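Local coordinates for capsular polysaccharide biosynthesis protein (PDB 4BQO) that belongs to the WcbI family, binds coenzyme A, and probably takes part as an enzyme in building the capsular polysaccharide of Burkholderia pseudomallei, at residues Tyr8-Ser13 and Trp33-Met38; Cys190-Leu195 and Cys248-Glu253. The protein carries 1 engineered substitution. All coordinates share one frame; numbering follows the deposited sequence. Where two conformers were deposited one is given.

Contact 1: residues Tyr8-Ser13 and Trp33-Met38. With COA (coenzyme A), chain C.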
ATOM      1  N   TYR A   8     -14.802   8.181 -17.609  1.00 27.15           N
ATOM      2  CA  TYR A   8     -13.643   7.395 -17.200  1.00 22.98           C
ATOM      3  C   TYR A   8     -14.034   6.480 -16.055  1.00 21.92           C
ATOM      4  O   TYR A   8     -15.039   6.712 -15.384  1.00 22.73           O
ATOM      5  CB  TYR A   8     -12.448   8.299 -16.771  1.00 25.13           C
ATOM      6  CG  TYR A   8     -12.442   8.807 -15.344  1.00 24.02           C
ATOM      7  CD1 TYR A   8     -13.377   9.746 -14.899  1.00 22.65           C
ATOM      8  CD2 TYR A   8     -11.472   8.370 -14.434  1.00 23.61           C
ATOM      9  CE1 TYR A   8     -13.374  10.213 -13.588  1.00 23.02           C
ATOM     10  CE2 TYR A   8     -11.448   8.849 -13.124  1.00 25.57           C
ATOM     11  CZ  TYR A   8     -12.386   9.766 -12.700  1.00 24.95           C
ATOM     12  OH  TYR A   8     -12.384  10.230 -11.399  1.00 26.13           O
ATOM     13  N   SER A   9     -13.237   5.441 -15.905  1.00 18.92           N
ATOM     14  CA  SER A   9     -13.325   4.539 -14.746  0.53 25.23           C
ATOM     15  C   SER A   9     -11.937   4.377 -14.153  1.00 24.16           C
ATOM     16  O   SER A   9     -10.938   4.510 -14.878  1.00 22.73           O
ATOM     17  CB  SER A   9     -13.829   3.156 -15.151  0.53 24.91           C
ATOM     18  OG  SER A   9     -15.177   3.188 -15.580  0.53 23.36           O
ATOM     19  N   VAL A  10     -11.873   4.041 -12.866  1.00 22.28           N
ATOM     20  CA  VAL A  10     -10.560   3.675 -12.274  1.00 21.36           C
ATOM     21  C   VAL A  10     -10.685   2.267 -11.699  1.00 22.87           C
ATOM     22  O   VAL A  10     -11.530   2.050 -10.804  1.00 27.63           O
ATOM     23  CB  VAL A  10     -10.080   4.659 -11.181  1.00 21.62           C
ATOM     24  CG1 VAL A  10      -8.607   4.440 -10.876  1.00 21.34           C
ATOM     25  CG2 VAL A  10     -10.317   6.119 -11.577  1.00 20.69           C
ATOM     26  N   TYR A  11      -9.862   1.332 -12.159  1.00 18.91           N
ATOM     27  CA  TYR A  11      -9.960  -0.063 -11.765  1.00 20.91           C
ATOM     28  C   TYR A  11      -8.640  -0.539 -11.163  1.00 25.08           C
ATOM     29  O   TYR A  11      -7.565  -0.290 -11.711  1.00 24.71           O
ATOM     30  CB  TYR A  11     -10.310  -0.949 -12.964  1.00 25.12           C
ATOM     31  CG  TYR A  11     -10.340  -2.423 -12.642  1.00 22.73           C
ATOM     32  CD1 TYR A  11     -11.362  -2.968 -11.829  1.00 22.11           C
ATOM     33  CD2 TYR A  11      -9.350  -3.272 -13.111  1.00 21.33           C
ATOM     34  CE1 TYR A  11     -11.368  -4.331 -11.526  1.00 22.93           C
ATOM     35  CE2 TYR A  11      -9.361  -4.631 -12.822  1.00 25.59           C
ATOM     36  CZ  TYR A  11     -10.380  -5.149 -12.039  1.00 26.04           C
ATOM     37  OH  TYR A  11     -10.383  -6.487 -11.781  1.00 28.81           O
ATOM     38  N   GLY A  12      -8.711  -1.223 -10.029  1.00 22.67           N
ATOM     39  CA  GLY A  12      -7.488  -1.798  -9.453  1.00 23.00           C
ATOM     40  C   GLY A  12      -7.709  -2.154  -7.999  1.00 21.37           C
ATOM     41  O   GLY A  12      -8.765  -2.656  -7.641  1.00 23.21           O
ATOM     42  N   SER A  13      -6.724  -1.845  -7.163  1.00 21.41           N
ATOM     43  CA  SER A  13      -6.788  -2.182  -5.725  1.00 21.46           C
ATOM     44  C   SER A  13      -7.689  -1.195  -5.006  1.00 19.99           C
ATOM     45  O   SER A  13      -8.321  -0.332  -5.630  1.00 19.72           O
ATOM     46  CB  SER A  13      -5.363  -2.088  -5.169  1.00 17.82           C
ATOM     47  OG  SER A  13      -4.952  -0.735  -5.053  1.00 20.08           O
ATOM     48  N   TRP A  33     -14.781  15.495 -16.766  1.00 24.72           N
ATOM     49  CA  TRP A  33     -14.856  14.040 -16.656  1.00 23.97           C
ATOM     50  C   TRP A  33     -15.958  13.558 -15.705  1.00 23.54           C
ATOM     51  O   TRP A  33     -16.177  14.130 -14.636  1.00 24.96           O
ATOM     52  CB  TRP A  33     -13.539  13.494 -16.093  1.00 21.05           C
ATOM     53  CG  TRP A  33     -12.360  13.672 -17.027  1.00 19.95           C
ATOM     54  CD1 TRP A  33     -11.480  14.703 -17.024  1.00 23.83           C
ATOM     55  CD2 TRP A  33     -11.989  12.810 -18.085  1.00 21.87           C
ATOM     56  NE1 TRP A  33     -10.557  14.535 -18.022  1.00 22.22           N
ATOM     57  CE2 TRP A  33     -10.839  13.378 -18.694  1.00 23.32           C
ATOM     58  CE3 TRP A  33     -12.503  11.607 -18.600  1.00 25.94           C
ATOM     59  CZ2 TRP A  33     -10.201  12.782 -19.785  1.00 23.68           C
ATOM     60  CZ3 TRP A  33     -11.859  11.010 -19.686  1.00 33.26           C
ATOM     61  CH2 TRP A  33     -10.711  11.606 -20.270  1.00 24.93           C
ATOM     62  N   GLU A  34     -16.646  12.514 -16.138  1.00 23.53           N
ATOM     63  CA  GLU A  34     -17.651  11.840 -15.317  1.00 23.11           C
ATOM     64  C   GLU A  34     -17.147  10.434 -14.995  1.00 19.92           C
ATOM     65  O   GLU A  34     -16.810   9.672 -15.889  1.00 22.32           O
ATOM     66  CB  GLU A  34     -18.995  11.740 -16.066  1.00 25.13           C
ATOM     67  CG  GLU A  34     -20.102  11.157 -15.206  1.00 35.11           C
ATOM     68  CD  GLU A  34     -21.408  11.024 -15.958  1.00 53.42           C
ATOM     69  OE1 GLU A  34     -21.848  12.035 -16.549  1.00 45.09           O
ATOM     70  OE2 GLU A  34     -21.981   9.910 -15.965  1.00 47.88           O
ATOM     71  N   LEU A  35     -17.113  10.109 -13.694  1.00 23.52           N
ATOM     72  CA  LEU A  35     -16.685   8.782 -13.273  1.00 21.99           C
ATOM     73  C   LEU A  35     -17.811   7.781 -13.436  1.00 25.83           C
ATOM     74  O   LEU A  35     -18.939   8.042 -12.994  1.00 27.33           O
ATOM     75  CB  LEU A  35     -16.279   8.823 -11.791  1.00 24.86           C
ATOM     76  CG  LEU A  35     -15.899   7.499 -11.127  1.00 25.19           C
ATOM     77  CD1 LEU A  35     -14.632   6.888 -11.715  1.00 22.05           C
ATOM     78  CD2 LEU A  35     -15.759   7.657  -9.620  1.00 25.59           C
ATOM     79  N   VAL A  36     -17.510   6.669 -14.080  1.00 25.57           N
ATOM     80  CA  VAL A  36     -18.394   5.513 -14.053  1.00 29.09           C
ATOM     81  C   VAL A  36     -17.651   4.542 -13.140  1.00 28.43           C
ATOM     82  O   VAL A  36     -16.596   4.022 -13.504  1.00 30.11           O
ATOM     83  CB  VAL A  36     -18.625   4.908 -15.444  1.00 31.53           C
ATOM     84  CG1 VAL A  36     -19.707   3.829 -15.387  1.00 31.37           C
ATOM     85  CG2 VAL A  36     -19.001   5.999 -16.440  1.00 32.18           C
ATOM     86  N   GLU A  37     -18.201   4.311 -11.948  1.00 30.83           N
ATOM     87  CA  GLU A  37     -17.492   3.511 -10.923  1.00 26.46           C
ATOM     88  C   GLU A  37     -17.337   2.051 -11.276  1.00 32.33           C
ATOM     89  O   GLU A  37     -18.289   1.398 -11.717  1.00 34.39           O
ATOM     90  CB  GLU A  37     -18.194   3.625  -9.562  1.00 29.82           C
ATOM     91  CG  GLU A  37     -18.198   5.029  -8.986  1.00 31.58           C
ATOM     92  CD  GLU A  37     -19.314   5.267  -7.980  1.00 57.86           C
ATOM     93  OE1 GLU A  37     -19.398   4.521  -6.979  1.00 58.17           O
ATOM     94  OE2 GLU A  37     -20.101   6.218  -8.180  1.00 68.35           O
ATOM     95  N   MET A  38     -16.132   1.529 -11.063  1.00 24.81           N
ATOM     96  CA  MET A  38     -15.890   0.078 -11.156  1.00 24.95           C
ATOM     97  C   MET A  38     -15.441  -0.462  -9.807  1.00 29.30           C
ATOM     98  O   MET A  38     -14.600   0.148  -9.137  1.00 29.31           O
ATOM     99  CB  MET A  38     -14.821  -0.257 -12.200  1.00 31.40           C
ATOM    100  CG  MET A  38     -15.353  -0.240 -13.621  1.00 32.07           C
ATOM    101  SD  MET A  38     -14.167  -0.665 -14.914  1.00 35.83           S
ATOM    102  CE  MET A  38     -13.824  -2.391 -14.576  1.00 29.33           C
TER
HETATM  103  N1A COA C1312       6.977  -4.978  -2.809  0.50 31.18           N
HETATM  104  C2A COA C1312       6.781  -6.133  -2.136  0.50 29.86           C
HETATM  105  N3A COA C1312       5.658  -6.868  -2.256  0.50 34.85           N
HETATM  106  C4A COA C1312       4.658  -6.471  -3.089  0.50 30.91           C
HETATM  107  C5A COA C1312       4.808  -5.223  -3.857  0.50 32.27           C
HETATM  108  C6A COA C1312       6.060  -4.469  -3.673  0.50 26.19           C
HETATM  109  N6A COA C1312       6.268  -3.308  -4.345  0.50 22.56           N
HETATM  110  N7A COA C1312       3.688  -5.068  -4.589  0.50 34.14           N
HETATM  111  C8A COA C1312       2.883  -6.125  -4.321  0.50 30.86           C
HETATM  112  N9A COA C1312       3.460  -6.952  -3.426  0.50 34.88           N
HETATM  113  C1B COA C1312       2.873  -8.205  -2.905  0.50 38.41           C
HETATM  114  C2B COA C1312       1.362  -8.136  -3.031  0.50 41.65           C
HETATM  115  O2B COA C1312       0.762  -7.617  -1.832  0.50 34.40           O
HETATM  116  C3B COA C1312       0.992  -9.574  -3.332  0.50 45.85           C
HETATM  117  O3B COA C1312       0.942 -10.293  -2.107  0.50 52.30           O
HETATM  118  P3B COA C1312       0.056 -11.627  -1.949  0.50 50.79           P
HETATM  119  O7A COA C1312      -1.356 -11.085  -1.847  0.50 39.97           O
HETATM  120  O8A COA C1312       0.330 -12.409  -3.209  0.50 47.74           O
HETATM  121  O9A COA C1312       0.586 -12.275  -0.691  0.50 43.10           O
HETATM  122  C4B COA C1312       2.178 -10.097  -4.126  0.50 44.27           C
HETATM  123  O4B COA C1312       3.302  -9.311  -3.715  0.50 46.90           O
HETATM  124  C5B COA C1312       1.989  -9.992  -5.642  0.50 42.27           C
HETATM  125  O5B COA C1312       1.117  -8.916  -5.994  0.50 43.15           O
HETATM  126  P1A COA C1312       1.323  -8.059  -7.347  0.50 47.51           P
HETATM  127  O1A COA C1312       0.644  -6.720  -7.178  0.50 40.24           O
HETATM  128  O2A COA C1312       2.802  -8.054  -7.647  0.50 43.02           O
HETATM  129  O3A COA C1312       0.554  -8.901  -8.518  0.50 53.18           O
HETATM  130  P2A COA C1312      -1.015  -9.339  -8.532  0.50 57.73           P
HETATM  131  O4A COA C1312      -1.742  -8.765  -9.731  0.50 23.65           O
HETATM  132  O5A COA C1312      -1.111 -10.843  -8.326  0.50 36.25           O
HETATM  133  O6A COA C1312      -1.595  -8.592  -7.217  0.50 50.53           O
HETATM  134  CBP COA C1312      -2.926  -6.910  -6.052  0.50 44.81           C
HETATM  135  CCP COA C1312      -2.776  -7.787  -7.290  0.50 49.87           C
HETATM  136  CDP COA C1312      -1.569  -6.396  -5.593  0.50 28.48           C
HETATM  137  CEP COA C1312      -3.856  -5.753  -6.391  0.50 36.19           C
HETATM  138  CAP COA C1312      -3.535  -7.729  -4.918  0.50 52.65           C
HETATM  139  OAP COA C1312      -3.321  -9.117  -5.174  0.50 48.29           O
HETATM  140  C9P COA C1312      -2.884  -7.376  -3.610  0.50 65.50           C
HETATM  141  O9P COA C1312      -1.736  -7.731  -3.381  0.50 62.88           O
HETATM  142  N8P COA C1312      -3.613  -6.674  -2.740  0.50 68.88           N
HETATM  143  C7P COA C1312      -4.262  -7.293  -1.594  0.50 62.89           C
HETATM  144  C6P COA C1312      -4.515  -6.300  -0.464  0.50 50.60           C
HETATM  145  C5P COA C1312      -5.797  -5.527  -0.708  0.50 47.36           C
HETATM  146  O5P COA C1312      -6.879  -6.080  -0.538  0.50 44.13           O
HETATM  147  N4P COA C1312      -5.670  -4.248  -1.097  0.50 43.88           N
HETATM  148  C3P COA C1312      -6.359  -3.706  -2.262  0.50 18.16           C
HETATM  149  C2P COA C1312      -6.986  -4.848  -3.053  0.50 23.50           C
HETATM  150  S1P COA C1312      -6.013  -5.536  -4.413  0.50 24.58           S
HETATM  151  O   HOH W   1     -13.938   3.443 -10.624  1.00 25.29           O
HETATM  152  O   HOH W   2     -11.742   0.006  -8.831  1.00 28.79           O

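Contact 2: residues Cys190-Leu195 and Cys248-Glu253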
ATOM      1  N   CYS A 190      10.444  10.404   1.112  1.00 19.76           N
ATOM      2  CA  CYS A 190       9.886   9.540   2.187  1.00 19.43           C
ATOM      3  C   CYS A 190      10.375   9.911   3.584  1.00 21.65           C
ATOM      4  O   CYS A 190       9.641   9.731   4.551  1.00 21.67           O
ATOM      5  CB  CYS A 190      10.125   8.061   1.921  1.00 21.61           C
ATOM      6  SG  CYS A 190      11.848   7.502   1.861  1.00 24.92           S
ATOM      7  N   ARG A 191      11.599  10.440   3.698  1.00 18.66           N
ATOM      8  CA  ARG A 191      12.122  10.820   5.031  1.00 20.02           C
ATOM      9  C   ARG A 191      11.664  12.181   5.541  1.00 19.25           C
ATOM     10  O   ARG A 191      11.715  12.452   6.741  1.00 23.83           O
ATOM     11  CB  ARG A 191      13.652  10.713   5.074  1.00 26.54           C
ATOM     12  CG  ARG A 191      14.136   9.359   4.590  1.00 28.27           C
ATOM     13  CD  ARG A 191      15.130   8.662   5.490  1.00 34.84           C
ATOM     14  NE  ARG A 191      15.754   7.566   4.754  1.00 34.33           N
ATOM     15  CZ  ARG A 191      17.039   7.221   4.857  1.00 29.25           C
ATOM     16  NH1 ARG A 191      17.829   7.896   5.674  1.00 36.63           N
ATOM     17  NH2 ARG A 191      17.528   6.224   4.128  1.00 35.41           N
ATOM     18  N   GLN A 192      11.149  13.033   4.642  1.00 21.15           N
ATOM     19  CA  GLN A 192      10.686  14.362   4.973  1.00 22.93           C
ATOM     20  C   GLN A 192       9.172  14.427   5.186  1.00 22.17           C
ATOM     21  O   GLN A 192       8.681  15.286   5.915  1.00 25.96           O
ATOM     22  CB  GLN A 192      11.121  15.375   3.899  1.00 26.64           C
ATOM     23  CG  GLN A 192      12.643  15.577   3.796  1.00 26.78           C
ATOM     24  CD  GLN A 192      13.353  14.450   3.056  1.00 28.27           C
ATOM     25  OE1 GLN A 192      12.917  14.020   1.986  1.00 34.72           O
ATOM     26  NE2 GLN A 192      14.434  13.942   3.640  1.00 33.21           N
ATOM     27  N   LYS A 193       8.449  13.517   4.538  1.00 21.19           N
ATOM     28  CA  LYS A 193       6.996  13.579   4.511  1.00 22.48           C
ATOM     29  C   LYS A 193       6.475  12.169   4.660  1.00 18.10           C
ATOM     30  O   LYS A 193       6.982  11.273   4.051  1.00 18.66           O
ATOM     31  CB  LYS A 193       6.468  14.141   3.180  1.00 26.67           C
ATOM     32  CG  LYS A 193       6.831  15.599   2.900  1.00 37.57           C
ATOM     33  CD  LYS A 193       6.597  15.961   1.433  1.00 47.73           C
ATOM     34  CE  LYS A 193       6.215  17.430   1.267  1.00 54.65           C
ATOM     35  NZ  LYS A 193       7.268  18.408   1.654  1.00 58.46           N
ATOM     36  N   ARG A 194       5.413  12.007   5.456  1.00 17.79           N
ATOM     37  CA  ARG A 194       4.808  10.689   5.625  1.00 18.85           C
ATOM     38  C   ARG A 194       3.981  10.328   4.407  1.00 17.30           C
ATOM     39  O   ARG A 194       2.926  10.937   4.171  1.00 18.86           O
ATOM     40  CB  ARG A 194       3.952  10.689   6.889  1.00 16.41           C
ATOM     41  CG  ARG A 194       3.537   9.283   7.318  1.00 15.79           C
ATOM     42  CD  ARG A 194       2.493   9.402   8.449  1.00 17.06           C
ATOM     43  NE  ARG A 194       2.985  10.028   9.680  1.00 20.66           N
ATOM     44  CZ  ARG A 194       3.579   9.384  10.684  1.00 17.37           C
ATOM     45  NH1 ARG A 194       3.842   8.086  10.612  1.00 17.18           N
ATOM     46  NH2 ARG A 194       3.928  10.045  11.796  1.00 20.25           N
ATOM     47  N   LEU A 195       4.466   9.376   3.637  1.00 16.76           N
ATOM     48  CA  LEU A 195       3.825   9.048   2.357  1.00 15.59           C
ATOM     49  C   LEU A 195       2.901   7.834   2.432  1.00 16.21           C
ATOM     50  O   LEU A 195       2.115   7.588   1.517  1.00 16.26           O
ATOM     51  CB  LEU A 195       4.905   8.829   1.261  1.00 18.39           C
ATOM     52  CG  LEU A 195       5.735  10.096   0.987  1.00 18.30           C
ATOM     53  CD1 LEU A 195       6.707   9.794  -0.138  1.00 18.21           C
ATOM     54  CD2 LEU A 195       4.843  11.270   0.640  1.00 18.61           C
ATOM     55  N   CYS A 248      14.826   8.894  12.062  1.00 20.24           N
ATOM     56  CA  CYS A 248      15.315   9.129  10.670  1.00 19.20           C
ATOM     57  C   CYS A 248      14.349   9.995   9.863  1.00 25.29           C
ATOM     58  O   CYS A 248      14.704  10.496   8.773  1.00 25.77           O
ATOM     59  CB  CYS A 248      15.481   7.815   9.906  1.00 20.66           C
ATOM     60  SG  CYS A 248      16.698   6.715  10.640  1.00 29.03           S
ATOM     61  N   PHE A 249      13.151  10.196  10.399  1.00 18.93           N
ATOM     62  CA  PHE A 249      12.061  10.856   9.655  1.00 20.59           C
ATOM     63  C   PHE A 249      11.739  12.212  10.235  1.00 22.60           C
ATOM     64  O   PHE A 249      11.650  12.343  11.434  1.00 24.05           O
ATOM     65  CB  PHE A 249      10.831   9.901   9.658  1.00 17.02           C
ATOM     66  CG  PHE A 249      11.120   8.585   8.994  1.00 17.55           C
ATOM     67  CD1 PHE A 249      11.661   7.488   9.708  1.00 17.44           C
ATOM     68  CD2 PHE A 249      10.897   8.417   7.636  1.00 17.13           C
ATOM     69  CE1 PHE A 249      11.969   6.285   9.046  1.00 17.90           C
ATOM     70  CE2 PHE A 249      11.204   7.251   6.987  1.00 18.83           C
ATOM     71  CZ  PHE A 249      11.740   6.155   7.679  1.00 15.96           C
ATOM     72  N   ASP A 250      11.532  13.233   9.388  1.00 22.20           N
ATOM     73  CA  ASP A 250      11.348  14.596   9.897  1.00 26.03           C
ATOM     74  C   ASP A 250      10.082  14.814  10.706  1.00 30.00           C
ATOM     75  O   ASP A 250      10.049  15.660  11.582  1.00 29.09           O
ATOM     76  CB  ASP A 250      11.366  15.625   8.760  1.00 29.47           C
ATOM     77  CG  ASP A 250      12.694  15.692   8.037  1.00 35.74           C
ATOM     78  OD1 ASP A 250      13.687  15.104   8.518  1.00 40.79           O
ATOM     79  OD2 ASP A 250      12.746  16.348   6.964  1.00 41.63           O
ATOM     80  N   PHE A 251       9.049  14.033  10.423  1.00 25.26           N
ATOM     81  CA  PHE A 251       7.725  14.200  11.032  1.00 24.76           C
ATOM     82  C   PHE A 251       7.545  13.533  12.396  1.00 28.93           C
ATOM     83  O   PHE A 251       6.469  13.623  12.987  1.00 34.61           O
ATOM     84  CB  PHE A 251       6.659  13.690  10.047  1.00 28.03           C
ATOM     85  CG  PHE A 251       6.945  12.306   9.512  1.00 23.70           C
ATOM     86  CD1 PHE A 251       6.713  11.174  10.288  1.00 20.45           C
ATOM     87  CD2 PHE A 251       7.468  12.140   8.250  1.00 20.16           C
ATOM     88  CE1 PHE A 251       6.967   9.883   9.799  1.00 20.67           C
ATOM     89  CE2 PHE A 251       7.730  10.870   7.744  1.00 20.89           C
ATOM     90  CZ  PHE A 251       7.479   9.736   8.516  1.00 18.81           C
ATOM     91  N   SER A 252       8.592  12.886  12.892  1.00 25.78           N
ATOM     92  CA  SER A 252       8.584  12.160  14.168  0.60 29.82           C
ATOM     93  C   SER A 252       8.559  13.086  15.390  1.00 36.21           C
ATOM     94  O   SER A 252       9.146  14.162  15.354  1.00 32.74           O
ATOM     95  CB  SER A 252       9.795  11.213  14.243  0.60 23.10           C
ATOM     96  OG  SER A 252      11.016  11.920  14.438  0.60 27.69           O
ATOM     97  N   GLU A 253       7.923  12.627  16.472  1.00 43.60           N
ATOM     98  CA  GLU A 253       7.740  13.417  17.697  0.50 48.36           C
ATOM     99  C   GLU A 253       8.596  12.930  18.874  1.00 57.99           C
ATOM    100  O   GLU A 253       9.337  11.948  18.755  1.00 58.07           O
ATOM    101  CB  GLU A 253       6.254  13.486  18.092  0.50 53.05           C
ATOM    102  CG  GLU A 253       5.369  12.393  17.501  0.50 49.29           C
ATOM    103  CD  GLU A 253       4.973  12.679  16.065  0.50 48.96           C
ATOM    104  OE1 GLU A 253       4.513  13.812  15.795  0.50 58.09           O
ATOM    105  OE2 GLU A 253       5.118  11.779  15.208  0.50 28.23           O
TER
HETATM  106  O   HOH W   3      17.008  10.415   7.613  1.00 35.48           O

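Contact 1: residues Tyr8-Ser13 and Trp33-Met38
Tyr8 and Leu35 pair as parallel neighbours where strand 33-35, an outermost strand of the four-stranded sheet, joins strand 6-11; the two are the strands of a beta-alpha-beta crossover whose connection is largely helical. With CG held between the backbone N and the carbonyl carbon (chi1 84°), the Tyr8 ring stands over the same sheet face as Leu35. Leu35 CD1 lies over one face of that ring, 4.0 Å from its centroid, in a CH-pi contact displaced toward the rim, while Asn24 takes the ring hydroxyl. Trp33 meets Tyr8 obliquely, its CE3 3.8 Å from Tyr8 CB and the ring planes 78° apart. Backbone bonds flank the Tyr8-Leu35 pair: Tyr8 N gives to Glu34 O, and Val36 N to Tyr8 O at 2.8 Å. In one of its two conformers, Ser9 OG adds a side-chain bond, donating to Val36 O at 2.6 Å. Beyond Val36 the chains diverge and water replaces direct bonding. One water accepts from both Val10 N and Met38 N; another donates to both Val10 O and Met38 O. The Met38 chain bends at its last torsion (chi3 67°), bringing CE to within 3.7 Å of Tyr11 CD1, approaching obliquely a ring whose hydroxyl bonds to Tyr77 O. Past the strand, the loop at Gly12 and Ser13 reaches coenzyme A, whose sulfur S1P lies 3.6 Å from Ser13 CB.

Contact 2: residues Cys190-Leu195 and Cys248-Glu253
Arg191 and Phe249 bring two irregular loops together with their CA atoms 4.6 Å apart, a docking of a type I beta turn, Phe249 to Ser252, onto the chain that leaves helix 183-189. The turn closes by a weak bond from Ser252 N to Phe249 O. One backbone bond crosses the junction: Asp250 N reaches Arg191 O at 2.8 Å and is nearly straight, with 167° at the hydrogen. Phe249 CA adds a weaker CA-H...O contact to that same oxygen. From the turn, Phe251 projects as the central wedge. Phe249 CB lies over one ring face, toward the rim; Arg194 CB sits over the centre of the opposite face, 3.9 Å from the ring centroid. Arg194 extends with CG anti to the backbone N (chi1 -167°) and then bends at chi3, which carries the guanidinium past the CD1-CE1 side of the ring, with Phe251 CE1 under the centre of its face. The two planes are inclined at 46°, and Arg194 NH2 comes within 3.4 Å of Phe251 CD1. Arg191 heads elsewhere: salt bridges to Glu157 and Asp154 fix its guanidinium against helix 153-168, while a water in its plane accepts from NH1 and donates to Cys248 O at 2.6 Å. Toward the surface, Asp250 OD2 rests 3.3 Å from Gln192 CG. Deeper in, Cys190 O, hydrogen-bonded to Tyr103, lies in the plane of the Phe249 ring, 3.6 Å from CD2.

The two contacts show how one chain joins distant segments by different means according to depth. Contact 1 is buried, and pairs adjacent strands of the parallel sheet with a short backbone ladder, apolar side chains and bridging waters. Contact 2 is a surface contact between loops; a single direct backbone bond crosses it, and much of the joining falls to an aromatic ring held between an arginine chain and a neighbouring phenylalanine CB, while the salt bridges of Arg191 tie its loop to helix 153-168. The centres of contacts 1 and 2 lie about 32 Å apart, and they share no element. Strand 6-11 leads toward coenzyme A, whereas contact 2 lies away from the residues that bind it.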